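Local coordinates for uncharacterized protein YacP (Bacillus subtilis, PDB 5MQ8) that acts as an endoribonuclease (Rae1) with a PIN-like NYN domain, involved in ribosome-dependent mRNA decay, at residues V51-L56 with I72-N77; Y9-A14 with H99-D104; K36-Q41 with N66-V71; R83-A88 with Q108-G113. All coordinates share one frame; numbering follows the deposited sequence.

Contact 1 of 4, residues V51-L56 with I72-N77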
loop_
_atom_site.group_PDB
_atom_site.type_symbol
_atom_site.label_atom_id
_atom_site.label_comp_id
_atom_site.label_asym_id
_atom_site.label_seq_id
_atom_site.Cartn_x
_atom_site.Cartn_y
_atom_site.Cartn_z
ATOM N N VAL A 51 17.927 11.173 -15.666
ATOM C CA VAL A 51 19.217 10.901 -16.294
ATOM C C VAL A 51 20.257 10.562 -15.231
ATOM O O VAL A 51 20.564 11.372 -14.347
ATOM C CB VAL A 51 19.666 12.058 -17.240
ATOM C CG1 VAL A 51 21.048 11.793 -17.850
ATOM C CG2 VAL A 51 18.639 12.281 -18.337
ATOM N N PHE A 52 20.784 9.356 -15.323
ATOM C CA PHE A 52 21.793 8.860 -14.418
ATOM C C PHE A 52 23.128 8.735 -15.130
ATOM O O PHE A 52 23.213 8.156 -16.219
ATOM C CB PHE A 52 21.400 7.496 -13.835
ATOM C CG PHE A 52 20.251 7.515 -12.858
ATOM C CD1 PHE A 52 20.385 8.116 -11.608
ATOM C CD2 PHE A 52 19.053 6.875 -13.155
ATOM C CE1 PHE A 52 19.326 8.102 -10.687
ATOM C CE2 PHE A 52 17.996 6.864 -12.231
ATOM C CZ PHE A 52 18.138 7.485 -11.010
ATOM N N ASP A 53 24.176 9.264 -14.497
ATOM C CA ASP A 53 25.526 9.136 -14.999
ATOM C C ASP A 53 25.869 7.637 -14.790
ATOM O O ASP A 53 25.869 7.166 -13.650
ATOM C CB ASP A 53 26.471 10.042 -14.184
ATOM C CG ASP A 53 27.904 10.020 -14.692
ATOM O OD1 ASP A 53 28.534 8.934 -14.648
ATOM O OD2 ASP A 53 28.386 11.082 -15.148
ATOM N N ALA A 54 26.094 6.892 -15.899
ATOM C CA ALA A 54 26.374 5.446 -15.889
ATOM C C ALA A 54 27.639 5.015 -15.113
ATOM O O ALA A 54 27.728 3.857 -14.698
ATOM C CB ALA A 54 26.427 4.917 -17.315
ATOM N N HIS A 55 28.606 5.930 -14.917
ATOM C CA HIS A 55 29.820 5.624 -14.153
ATOM C C HIS A 55 29.649 5.765 -12.641
ATOM O O HIS A 55 30.489 5.257 -11.890
ATOM C CB HIS A 55 31.023 6.435 -14.650
ATOM C CG HIS A 55 31.502 5.947 -15.975
ATOM N ND1 HIS A 55 32.228 4.766 -16.092
ATOM C CD2 HIS A 55 31.248 6.431 -17.210
ATOM C CE1 HIS A 55 32.425 4.598 -17.387
ATOM N NE2 HIS A 55 31.847 5.571 -18.099
ATOM N N LEU A 56 28.571 6.439 -12.192
ATOM C CA LEU A 56 28.322 6.660 -10.761
ATOM C C LEU A 56 27.116 5.887 -10.213
ATOM O O LEU A 56 27.090 5.549 -9.024
ATOM C CB LEU A 56 28.163 8.164 -10.467
ATOM C CG LEU A 56 29.305 9.089 -10.918
ATOM C CD1 LEU A 56 28.800 10.489 -11.169
ATOM C CD2 LEU A 56 30.436 9.105 -9.904
ATOM N N ILE A 72 17.109 7.171 -18.156
ATOM C CA ILE A 72 18.163 7.133 -19.171
ATOM C C ILE A 72 19.533 7.167 -18.533
ATOM O O ILE A 72 19.785 7.989 -17.662
ATOM C CB ILE A 72 17.961 8.251 -20.245
ATOM C CG1 ILE A 72 16.752 7.922 -21.133
ATOM C CG2 ILE A 72 19.213 8.449 -21.127
ATOM C CD1 ILE A 72 16.214 9.036 -21.899
ATOM N N PHE A 73 20.405 6.253 -18.950
ATOM C CA PHE A 73 21.782 6.217 -18.495
ATOM C C PHE A 73 22.656 6.845 -19.578
ATOM O O PHE A 73 22.367 6.681 -20.765
ATOM C CB PHE A 73 22.219 4.781 -18.155
ATOM C CG PHE A 73 21.712 4.311 -16.810
ATOM C CD1 PHE A 73 20.407 3.864 -16.658
ATOM C CD2 PHE A 73 22.528 4.348 -15.690
ATOM C CE1 PHE A 73 19.927 3.453 -15.409
ATOM C CE2 PHE A 73 22.051 3.928 -14.445
ATOM C CZ PHE A 73 20.746 3.493 -14.312
ATOM N N THR A 74 23.690 7.612 -19.178
ATOM C CA THR A 74 24.605 8.247 -20.136
ATOM C C THR A 74 25.479 7.181 -20.830
ATOM O O THR A 74 25.549 6.044 -20.357
ATOM C CB THR A 74 25.485 9.310 -19.444
ATOM O OG1 THR A 74 26.237 8.707 -18.387
ATOM C CG2 THR A 74 24.695 10.497 -18.932
ATOM N N LYS A 75 26.119 7.546 -21.966
ATOM C CA LYS A 75 27.075 6.689 -22.676
ATOM C C LYS A 75 28.410 6.821 -21.936
ATOM O O LYS A 75 28.511 7.633 -21.008
ATOM C CB LYS A 75 27.265 7.143 -24.141
ATOM C CG LYS A 75 26.063 6.955 -25.059
ATOM C CD LYS A 75 26.074 5.651 -25.858
ATOM C CE LYS A 75 26.847 5.754 -27.152
ATOM N NZ LYS A 75 26.828 4.472 -27.898
ATOM N N GLU A 76 29.453 6.110 -22.422
ATOM C CA GLU A 76 30.804 6.009 -21.848
ATOM C C GLU A 76 31.439 7.346 -21.340
ATOM O O GLU A 76 31.638 7.465 -20.130
ATOM C CB GLU A 76 31.765 5.280 -22.808
ATOM C CG GLU A 76 32.806 4.441 -22.073
ATOM C CD GLU A 76 33.624 3.501 -22.941
ATOM O OE1 GLU A 76 33.143 2.379 -23.223
ATOM O OE2 GLU A 76 34.758 3.876 -23.320
ATOM N N ASN A 77 31.784 8.314 -22.210
ATOM C CA ASN A 77 32.415 9.554 -21.715
ATOM C C ASN A 77 31.466 10.747 -21.726
ATOM O O ASN A 77 31.885 11.913 -21.818
ATOM C CB ASN A 77 33.717 9.849 -22.470
ATOM C CG ASN A 77 34.871 8.979 -22.029
ATOM O OD1 ASN A 77 35.170 7.942 -22.629
ATOM N ND2 ASN A 77 35.537 9.381 -20.959
#

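Contact 2 of 4, residues Y9-A14 with H99-D104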
loop_
_atom_site.group_PDB
_atom_site.type_symbol
_atom_site.label_atom_id
_atom_site.label_comp_id
_atom_site.label_asym_id
_atom_site.label_seq_id
_atom_site.Cartn_x
_atom_site.Cartn_y
_atom_site.Cartn_z
ATOM N N TYR A 9 21.985 11.547 -10.304
ATOM C CA TYR A 9 23.107 11.458 -9.353
ATOM C C TYR A 9 23.141 12.669 -8.413
ATOM O O TYR A 9 23.371 12.501 -7.218
ATOM C CB TYR A 9 24.464 11.290 -10.082
ATOM C CG TYR A 9 25.634 11.184 -9.127
ATOM C CD1 TYR A 9 25.824 10.043 -8.349
ATOM C CD2 TYR A 9 26.504 12.255 -8.937
ATOM C CE1 TYR A 9 26.882 9.950 -7.440
ATOM C CE2 TYR A 9 27.559 12.180 -8.021
ATOM C CZ TYR A 9 27.751 11.017 -7.289
ATOM O OH TYR A 9 28.802 10.924 -6.409
ATOM N N ASN A 10 22.898 13.871 -8.950
ATOM C CA ASN A 10 22.874 15.090 -8.156
ATOM C C ASN A 10 21.809 15.053 -7.067
ATOM O O ASN A 10 22.093 15.496 -5.949
ATOM C CB ASN A 10 22.701 16.325 -9.029
ATOM C CG ASN A 10 22.909 17.618 -8.283
ATOM O OD1 ASN A 10 21.965 18.368 -8.012
ATOM N ND2 ASN A 10 24.154 17.896 -7.920
ATOM N N MET A 11 20.588 14.531 -7.384
ATOM C CA MET A 11 19.490 14.420 -6.409
ATOM C C MET A 11 19.897 13.487 -5.307
ATOM O O MET A 11 19.720 13.818 -4.137
ATOM C CB MET A 11 18.165 13.939 -7.057
ATOM C CG MET A 11 17.590 14.879 -8.100
ATOM S SD MET A 11 17.400 16.619 -7.611
ATOM C CE MET A 11 18.697 17.374 -8.567
ATOM N N ILE A 12 20.466 12.335 -5.680
ATOM C CA ILE A 12 20.937 11.292 -4.769
ATOM C C ILE A 12 21.898 11.865 -3.711
ATOM O O ILE A 12 21.683 11.641 -2.529
ATOM C CB ILE A 12 21.525 10.083 -5.546
ATOM C CG1 ILE A 12 20.396 9.241 -6.185
ATOM C CG2 ILE A 12 22.417 9.212 -4.634
ATOM C CD1 ILE A 12 20.852 8.112 -7.158
ATOM N N GLY A 13 22.890 12.632 -4.149
ATOM C CA GLY A 13 23.875 13.247 -3.269
ATOM C C GLY A 13 23.372 14.410 -2.431
ATOM O O GLY A 13 23.996 14.740 -1.420
ATOM N N ALA A 14 22.244 15.045 -2.834
ATOM C CA ALA A 14 21.712 16.219 -2.142
ATOM C C ALA A 14 20.515 15.948 -1.206
ATOM O O ALA A 14 20.262 16.758 -0.323
ATOM C CB ALA A 14 21.351 17.289 -3.158
ATOM N N HIS A 99 12.401 22.083 -17.931
ATOM C CA HIS A 99 12.925 22.340 -16.596
ATOM C C HIS A 99 13.999 21.300 -16.341
ATOM O O HIS A 99 13.833 20.143 -16.723
ATOM C CB HIS A 99 11.830 22.235 -15.534
ATOM C CG HIS A 99 10.723 23.224 -15.700
ATOM N ND1 HIS A 99 10.744 24.445 -15.046
ATOM C CD2 HIS A 99 9.584 23.135 -16.424
ATOM C CE1 HIS A 99 9.629 25.060 -15.397
ATOM N NE2 HIS A 99 8.903 24.315 -16.228
ATOM N N VAL A 100 15.118 21.709 -15.732
ATOM C CA VAL A 100 16.215 20.799 -15.416
ATOM C C VAL A 100 16.483 20.844 -13.925
ATOM O O VAL A 100 16.845 21.901 -13.394
ATOM C CB VAL A 100 17.503 21.045 -16.242
ATOM C CG1 VAL A 100 18.577 20.002 -15.917
ATOM C CG2 VAL A 100 17.209 21.068 -17.743
ATOM N N ALA A 101 16.332 19.691 -13.253
ATOM C CA ALA A 101 16.590 19.588 -11.822
ATOM C C ALA A 101 18.053 19.222 -11.577
ATOM O O ALA A 101 18.473 18.093 -11.856
ATOM C CB ALA A 101 15.662 18.568 -11.184
ATOM N N THR A 102 18.835 20.209 -11.088
ATOM C CA THR A 102 20.261 20.092 -10.748
ATOM C C THR A 102 20.761 21.292 -9.940
ATOM O O THR A 102 20.388 22.438 -10.213
ATOM C CB THR A 102 21.162 19.801 -11.987
ATOM O OG1 THR A 102 22.459 19.400 -11.540
ATOM C CG2 THR A 102 21.272 20.977 -12.969
ATOM N N SER A 103 21.633 21.013 -8.961
ATOM C CA SER A 103 22.331 22.015 -8.147
ATOM C C SER A 103 23.839 21.970 -8.467
ATOM O O SER A 103 24.628 22.614 -7.776
ATOM C CB SER A 103 22.091 21.776 -6.659
ATOM O OG SER A 103 20.814 22.271 -6.303
ATOM N N ASP A 104 24.235 21.208 -9.515
ATOM C CA ASP A 104 25.637 21.085 -9.922
ATOM C C ASP A 104 26.104 22.287 -10.725
ATOM O O ASP A 104 25.417 22.715 -11.645
ATOM C CB ASP A 104 25.883 19.799 -10.719
ATOM C CG ASP A 104 27.293 19.714 -11.285
ATOM O OD1 ASP A 104 28.227 19.359 -10.513
ATOM O OD2 ASP A 104 27.480 20.068 -12.476
HETATM O O HOH W 1 25.748 19.968 -6.020
#

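Contact 3 of 4, residues K36-Q41 with N66-V71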
loop_
_atom_site.group_PDB
_atom_site.type_symbol
_atom_site.label_atom_id
_atom_site.label_comp_id
_atom_site.label_asym_id
_atom_site.label_seq_id
_atom_site.Cartn_x
_atom_site.Cartn_y
_atom_site.Cartn_z
ATOM N N LYS A 36 9.816 8.322 -6.301
ATOM C CA LYS A 36 9.492 9.724 -6.016
ATOM C C LYS A 36 9.118 10.464 -7.302
ATOM O O LYS A 36 8.159 11.241 -7.300
ATOM C CB LYS A 36 10.665 10.452 -5.315
ATOM C CG LYS A 36 11.019 9.958 -3.907
ATOM C CD LYS A 36 9.830 9.938 -2.959
ATOM C CE LYS A 36 9.525 8.521 -2.539
ATOM N NZ LYS A 36 8.071 8.297 -2.309
ATOM N N MET A 37 9.852 10.193 -8.401
ATOM C CA MET A 37 9.593 10.812 -9.694
ATOM C C MET A 37 8.304 10.290 -10.360
ATOM O O MET A 37 7.688 11.033 -11.125
ATOM C CB MET A 37 10.812 10.743 -10.632
ATOM C CG MET A 37 12.005 11.649 -10.183
ATOM S SD MET A 37 11.636 13.243 -9.381
ATOM C CE MET A 37 11.025 14.085 -10.625
ATOM N N ALA A 38 7.877 9.042 -10.038
ATOM C CA ALA A 38 6.620 8.457 -10.520
ATOM C C ALA A 38 5.470 9.233 -9.890
ATOM O O ALA A 38 4.569 9.645 -10.604
ATOM C CB ALA A 38 6.536 6.982 -10.143
ATOM N N GLU A 39 5.552 9.499 -8.563
ATOM C CA GLU A 39 4.571 10.281 -7.820
ATOM C C GLU A 39 4.467 11.706 -8.389
ATOM O O GLU A 39 3.352 12.182 -8.606
ATOM C CB GLU A 39 4.934 10.331 -6.337
ATOM C CG GLU A 39 4.554 9.073 -5.594
ATOM C CD GLU A 39 5.455 8.672 -4.447
ATOM O OE1 GLU A 39 6.128 9.557 -3.874
ATOM O OE2 GLU A 39 5.468 7.471 -4.104
ATOM N N TYR A 40 5.631 12.357 -8.668
ATOM C CA TYR A 40 5.733 13.701 -9.239
ATOM C C TYR A 40 5.057 13.745 -10.603
ATOM O O TYR A 40 4.234 14.638 -10.822
ATOM C CB TYR A 40 7.206 14.152 -9.361
ATOM C CG TYR A 40 7.379 15.604 -9.755
ATOM C CD1 TYR A 40 7.379 15.992 -11.093
ATOM C CD2 TYR A 40 7.568 16.589 -8.792
ATOM C CE1 TYR A 40 7.501 17.332 -11.457
ATOM C CE2 TYR A 40 7.736 17.927 -9.148
ATOM C CZ TYR A 40 7.693 18.297 -10.482
ATOM O OH TYR A 40 7.852 19.625 -10.822
ATOM N N GLN A 41 5.413 12.799 -11.515
ATOM C CA GLN A 41 4.836 12.721 -12.856
ATOM C C GLN A 41 3.299 12.587 -12.775
ATOM O O GLN A 41 2.585 13.347 -13.434
ATOM C CB GLN A 41 5.445 11.562 -13.674
ATOM C CG GLN A 41 4.784 11.386 -15.056
ATOM C CD GLN A 41 5.663 10.958 -16.199
ATOM O OE1 GLN A 41 6.830 11.320 -16.313
ATOM N NE2 GLN A 41 5.103 10.182 -17.101
ATOM N N ASN A 66 9.493 1.780 -13.225
ATOM C CA ASN A 66 8.160 2.381 -13.220
ATOM C C ASN A 66 7.815 2.989 -14.579
ATOM O O ASN A 66 8.555 3.839 -15.075
ATOM C CB ASN A 66 8.066 3.434 -12.109
ATOM C CG ASN A 66 6.676 3.632 -11.565
ATOM O OD1 ASN A 66 5.723 3.953 -12.293
ATOM N ND2 ASN A 66 6.538 3.471 -10.258
ATOM N N HIS A 67 6.698 2.531 -15.181
ATOM C CA HIS A 67 6.193 2.986 -16.482
ATOM C C HIS A 67 5.922 4.499 -16.496
ATOM O O HIS A 67 5.855 5.105 -17.569
ATOM C CB HIS A 67 4.933 2.191 -16.879
ATOM C CG HIS A 67 3.746 2.423 -15.989
ATOM N ND1 HIS A 67 3.514 1.640 -14.870
ATOM C CD2 HIS A 67 2.761 3.350 -16.087
ATOM C CE1 HIS A 67 2.406 2.119 -14.324
ATOM N NE2 HIS A 67 1.916 3.143 -15.024
ATOM N N ARG A 68 5.767 5.098 -15.296
ATOM C CA ARG A 68 5.525 6.527 -15.112
ATOM C C ARG A 68 6.799 7.337 -15.331
ATOM O O ARG A 68 6.713 8.552 -15.468
ATOM C CB ARG A 68 5.014 6.791 -13.681
ATOM C CG ARG A 68 3.720 7.599 -13.571
ATOM C CD ARG A 68 2.489 6.709 -13.444
ATOM N NE ARG A 68 2.486 5.880 -12.235
ATOM C CZ ARG A 68 1.631 4.884 -12.018
ATOM N NH1 ARG A 68 0.690 4.601 -12.910
ATOM N NH2 ARG A 68 1.697 4.177 -10.899
ATOM N N VAL A 69 7.983 6.701 -15.294
ATOM C CA VAL A 69 9.249 7.444 -15.393
ATOM C C VAL A 69 10.175 6.884 -16.441
ATOM O O VAL A 69 10.574 5.724 -16.357
ATOM C CB VAL A 69 10.008 7.514 -14.033
ATOM C CG1 VAL A 69 11.077 8.594 -14.050
ATOM C CG2 VAL A 69 9.068 7.728 -12.872
ATOM N N GLU A 70 10.613 7.743 -17.354
ATOM C CA GLU A 70 11.628 7.352 -18.321
ATOM C C GLU A 70 12.988 7.523 -17.611
ATOM O O GLU A 70 13.277 8.586 -17.063
ATOM C CB GLU A 70 11.549 8.225 -19.574
ATOM C CG GLU A 70 12.463 7.744 -20.686
ATOM C CD GLU A 70 12.315 8.457 -22.012
ATOM O OE1 GLU A 70 13.142 8.180 -22.905
ATOM O OE2 GLU A 70 11.379 9.274 -22.169
ATOM N N VAL A 71 13.789 6.461 -17.596
ATOM C CA VAL A 71 15.100 6.440 -16.959
ATOM C C VAL A 71 16.152 6.223 -18.040
ATOM O O VAL A 71 16.087 5.230 -18.768
ATOM C CB VAL A 71 15.157 5.377 -15.832
ATOM C CG1 VAL A 71 16.574 5.200 -15.313
ATOM C CG2 VAL A 71 14.195 5.731 -14.693
HETATM O O HOH W 2 8.579 9.492 -18.337
#

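Contact 4 of 4, residues R83-A88 with Q108-G113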
loop_
_atom_site.group_PDB
_atom_site.type_symbol
_atom_site.label_atom_id
_atom_site.label_comp_id
_atom_site.label_asym_id
_atom_site.label_seq_id
_atom_site.Cartn_x
_atom_site.Cartn_y
_atom_site.Cartn_z
ATOM N N ARG A 83 23.657 14.631 -21.966
ATOM C CA ARG A 83 22.464 13.843 -22.278
ATOM C C ARG A 83 21.199 14.676 -22.096
ATOM O O ARG A 83 20.325 14.645 -22.956
ATOM C CB ARG A 83 22.417 12.519 -21.488
ATOM C CG ARG A 83 21.182 11.641 -21.777
ATOM C CD ARG A 83 21.037 11.227 -23.239
ATOM N NE ARG A 83 22.146 10.369 -23.636
ATOM C CZ ARG A 83 22.031 9.123 -24.075
ATOM N NH1 ARG A 83 20.833 8.585 -24.271
ATOM N NH2 ARG A 83 23.113 8.417 -24.363
ATOM N N ILE A 84 21.135 15.467 -21.017
ATOM C CA ILE A 84 20.014 16.359 -20.729
ATOM C C ILE A 84 19.831 17.384 -21.881
ATOM O O ILE A 84 18.699 17.603 -22.324
ATOM C CB ILE A 84 20.132 16.986 -19.314
ATOM C CG1 ILE A 84 19.712 15.947 -18.250
ATOM C CG2 ILE A 84 19.294 18.258 -19.190
ATOM C CD1 ILE A 84 20.150 16.222 -16.819
ATOM N N GLU A 85 20.943 17.934 -22.411
ATOM C CA GLU A 85 20.903 18.861 -23.553
ATOM C C GLU A 85 20.327 18.161 -24.808
ATOM O O GLU A 85 19.476 18.737 -25.477
ATOM C CB GLU A 85 22.311 19.419 -23.842
ATOM C CG GLU A 85 22.343 20.495 -24.917
ATOM C CD GLU A 85 23.728 20.920 -25.366
ATOM O OE1 GLU A 85 23.932 22.138 -25.563
ATOM O OE2 GLU A 85 24.610 20.042 -25.515
ATOM N N LYS A 86 20.784 16.930 -25.110
ATOM C CA LYS A 86 20.319 16.130 -26.253
ATOM C C LYS A 86 18.817 15.874 -26.130
ATOM O O LYS A 86 18.093 16.067 -27.107
ATOM C CB LYS A 86 21.077 14.799 -26.348
ATOM C CG LYS A 86 22.466 14.921 -26.953
ATOM C CD LYS A 86 23.277 13.665 -26.706
ATOM C CE LYS A 86 24.758 13.881 -26.912
ATOM N NZ LYS A 86 25.559 12.690 -26.521
ATOM N N LEU A 87 18.342 15.497 -24.915
ATOM C CA LEU A 87 16.924 15.250 -24.639
ATOM C C LEU A 87 16.081 16.504 -24.813
ATOM O O LEU A 87 15.031 16.436 -25.445
ATOM C CB LEU A 87 16.726 14.668 -23.233
ATOM C CG LEU A 87 17.100 13.206 -23.087
ATOM C CD1 LEU A 87 17.451 12.896 -21.671
ATOM C CD2 LEU A 87 15.985 12.294 -23.610
ATOM N N ALA A 88 16.553 17.652 -24.292
ATOM C CA ALA A 88 15.856 18.929 -24.424
ATOM C C ALA A 88 15.755 19.396 -25.880
ATOM O O ALA A 88 14.759 20.015 -26.245
ATOM C CB ALA A 88 16.543 19.990 -23.594
ATOM N N GLN A 108 29.319 22.209 -17.616
ATOM C CA GLN A 108 28.973 23.338 -18.474
ATOM C C GLN A 108 27.520 23.750 -18.405
ATOM O O GLN A 108 27.245 24.950 -18.344
ATOM C CB GLN A 108 29.371 23.069 -19.933
ATOM C CG GLN A 108 30.803 23.474 -20.328
ATOM C CD GLN A 108 31.452 24.592 -19.528
ATOM O OE1 GLN A 108 32.033 24.366 -18.459
ATOM N NE2 GLN A 108 31.359 25.818 -20.024
ATOM N N TRP A 109 26.584 22.761 -18.413
ATOM C CA TRP A 109 25.133 22.995 -18.397
ATOM C C TRP A 109 24.743 23.984 -19.506
ATOM O O TRP A 109 24.039 24.960 -19.258
ATOM C CB TRP A 109 24.642 23.422 -16.996
ATOM C CG TRP A 109 24.755 22.309 -15.996
ATOM C CD1 TRP A 109 25.729 22.152 -15.055
ATOM C CD2 TRP A 109 23.948 21.120 -15.947
ATOM N NE1 TRP A 109 25.562 20.959 -14.395
ATOM C CE2 TRP A 109 24.485 20.294 -14.934
ATOM C CE3 TRP A 109 22.807 20.679 -16.652
ATOM C CZ2 TRP A 109 23.939 19.039 -14.625
ATOM C CZ3 TRP A 109 22.256 19.442 -16.333
ATOM C CH2 TRP A 109 22.826 18.633 -15.337
ATOM N N ALA A 110 25.241 23.724 -20.732
ATOM C CA ALA A 110 25.012 24.539 -21.937
ATOM C C ALA A 110 23.529 24.761 -22.249
ATOM O O ALA A 110 23.183 25.793 -22.819
ATOM C CB ALA A 110 25.713 23.913 -23.131
ATOM N N ILE A 111 22.649 23.823 -21.817
ATOM C CA ILE A 111 21.201 23.890 -22.016
ATOM C C ILE A 111 20.553 25.104 -21.310
ATOM O O ILE A 111 19.481 25.547 -21.733
ATOM C CB ILE A 111 20.529 22.540 -21.633
ATOM C CG1 ILE A 111 19.129 22.406 -22.285
ATOM C CG2 ILE A 111 20.509 22.291 -20.104
ATOM C CD1 ILE A 111 18.092 21.812 -21.419
ATOM N N PHE A 112 21.205 25.656 -20.263
ATOM C CA PHE A 112 20.660 26.797 -19.532
ATOM C C PHE A 112 20.775 28.120 -20.317
ATOM O O PHE A 112 20.212 29.140 -19.900
ATOM C CB PHE A 112 21.254 26.889 -18.120
ATOM C CG PHE A 112 20.835 25.751 -17.215
ATOM C CD1 PHE A 112 19.518 25.296 -17.202
ATOM C CD2 PHE A 112 21.745 25.163 -16.344
ATOM C CE1 PHE A 112 19.138 24.237 -16.383
ATOM C CE2 PHE A 112 21.361 24.104 -15.514
ATOM C CZ PHE A 112 20.060 23.651 -15.537
ATOM N N GLY A 113 21.462 28.063 -21.462
ATOM C CA GLY A 113 21.589 29.161 -22.412
ATOM C C GLY A 113 20.720 28.914 -23.634
ATOM O O GLY A 113 20.797 29.660 -24.610
#

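Contact 1 of 4, residues V51-L56 with I72-N77
Phe52 and Phe73 form a parallel bridge at the C-terminal ends of strands 47-52 and 70-73, where Val51 likewise faces Ile72. Two backbone bonds tie the strands, Phe52 N to Ile72 O at 2.9 Å and Thr74 N to Phe52 O at 3.0 Å. Beyond them a side chain takes over the ladder: with chi1 at 58°, Thr74 OG1 stands between its own N and carbonyl carbon and accepts from Ala54 N (3.1 Å, 166° at the hydrogen). Asp53 OD1 closes an Asx turn by taking His55 N, and the imidazole then swings across to give a weak, bent bond from His55 NE2 to Glu76 O (2.8 Å).

The apolar part centres on a CH-pi contact. Phe52 CB lies over one face of the Phe73 ring, 4.0 Å from its centroid, while the two rings meet obliquely with planes 34° apart. Ala54 CA approaches the edge of the Phe73 ring, and Val51 CG1 meets Thr74 CG2 at 4.0 Å.

The two sheet faces are roofed differently: Val51 and Ile72 pack on Leu87 of helix 80-90, whereas Phe52 lies against Leu33 and Ile34 of helix 23-44 and Ile12 of helix 8-14.

Contact 2 of 4, residues Y9-A14 with H99-D104
Asn10 has CG anti to the backbone N (chi1 -170°), pointing off helix 8-14 on the side of Ser103 in the turn after strand 98-101, and its OD1 makes the bond to that residue. Met11 takes the other course: CG lies beside its own N, and bends at chi2 and chi3 curl the chain until CE faces the Ala101 carbonyl. The meeting place is at the C-terminal ends of the parallel strands of this PIN-like domain, where the helix following strand 3-7 lies beside the end of its neighbour, strand 98-101.

Between helix and turn one direct hydrogen bond is made, Ser103 N to Asn10 OD1 (2.8 Å, 165° at the hydrogen). The donor stands above the plane of the amide, 46° out of it. On the other branch Asn10 ND2 gives a hydrogen bond to a water at 3.2 Å, and that water donates weakly to Ser103 O, so the amide holds both the N-H and, less firmly, the carbonyl of one residue. The side chains of Asn10 and Asp104 cross obliquely.

The turn is shaped from within: Thr102 OG1 accepts from Asp104 N at 3.2 Å, an ST turn, and is also bonded to Asp7 OD2. Asp104 OD1 bonds Thr106 OG1 and OD2 bonds Trp109 NE1, while Ser103 OG pairs with Ala121 N.

Beneath this polar layer Met11, backed by Val6 and Leu33, approaches strand 98-101 chiefly through its terminal methyl: CE sits 3.4 Å from Ala101 O and 4.2 Å from Ala101 CB.

Contact 3 of 4, residues K36-Q41 with N66-V71
Arg68 and Ala38 press against each other where the turn leading into strand 70-73 lies against helix 23-44, their CB atoms 3.9 Å apart. With the small Ala38 side chain at this point the turn comes close: Ala38 CA and Arg68 CA are 5.1 Å apart. Arg68 lays its aliphatic root on the helix, Arg68 CB against Ala38 CA and CB, and Arg68 CG 3.7 Å from Ala38 O. Bends at chi2 and chi3 then turn the rest of the chain, and Arg68 NH1 makes a salt bridge with Glu162 OE1 of the second subunit; Leu158 of that subunit packs on both Arg68 and Ala38.

Around the Ala38 methyl two more residues close in. The Asn66 amide lies beside it, ND2 3.5 Å from Ala38 CB, while Asn66 OD1 accepts Arg68 N in the carbonyl plane, on a lone pair (3.2 Å). This Asx turn, within a type I turn from Asn66 to Val69, fixes the amide that borders the methyl. Val69, third in buried surface, has CG1 anti to its N (chi1 -164°) and turned to Met37 CB at 4.0 Å; its CG2 rests on the helix backbone, 3.3 Å from Ala38 N.

One turn further along, Gln41 OE1 accepts from Val48 N and from a water (3.2 Å) that itself accepts from Glu70 N.

Helix and turn are thus joined directly by apolar packing, while Asn66 OD1 bonds within the turn and Gln41 OE1 bonds Val48 N and water. Arg68 and Ala38 also touch the second subunit, so the patch borders the dimer interface.

Contact 4 of 4, residues R83-A88 with Q108-G113
Ile111 is the bump of this contact, projecting from the short 3-10 turn 110-113 into the hollow on helix 80-90 bounded by Ile84, Glu85 and Ala88. Its CG1 branch is anti to the backbone N (chi1 -160°) and enters over the helix backbone, CG1 4.2 Å from Glu85 CA. The tip is the tightest point: Ile111 CD1 meets the Ala88 methyl CB at 3.2 Å, closer than ordinary van der Waals contact. The other branch, CG2, faces Ile84 CG2 at 4.3 Å.

Ile84 in turn projects toward the loop. Its CD1 runs out to the benzo edge of the Trp109 indole, lying near the ring plane and 3.9 Å from both CZ3 and CH2, so that rim rather than face is met. Trp109 is held from outside: its NE1 by Asp104 OD2 and its backbone N by Asp81 OD2.

At the border, Glu85, extended beyond CG, brings OE1 to 3.5 Å from Ala110 CB; the carboxylate oxygen is taken by Gln114 NE2, which also bonds weakly to Ala110 O.

Ile84 and Ala88 reach Leu5 on the sheet, and Trp109 leans on Val100. Here the loop joining strands 98-101 and 117-119 lies beside helix 80-90 and widens the layer over one sheet face, an arrangement that fits the alpha/beta/alpha sandwich of PIN-like domains.

In the fold
All four contacts lie within one PIN-like domain around the parallel sheet ordered 70-73, 47-52, 3-7, 98-101, 117-119. Contact 1 joins the first two strands; contact 3, 18 Å away between centres, uses the start of strand 70-73 and helix 23-44. Contact 2 spans the longest chain separation, 85 residues, and encloses contacts 1 and 3 in sequence. Contact 4 follows both and interlocks with contact 2, their centres 14 Å apart, through Trp109 and Asp104. Helices 8-14 and 23-44 pack on one face of the sheet, helix 80-90 on the other. The N-terminal and middle parts of the chain thus meet at the strand ends, while contact 3 also faces the second subunit.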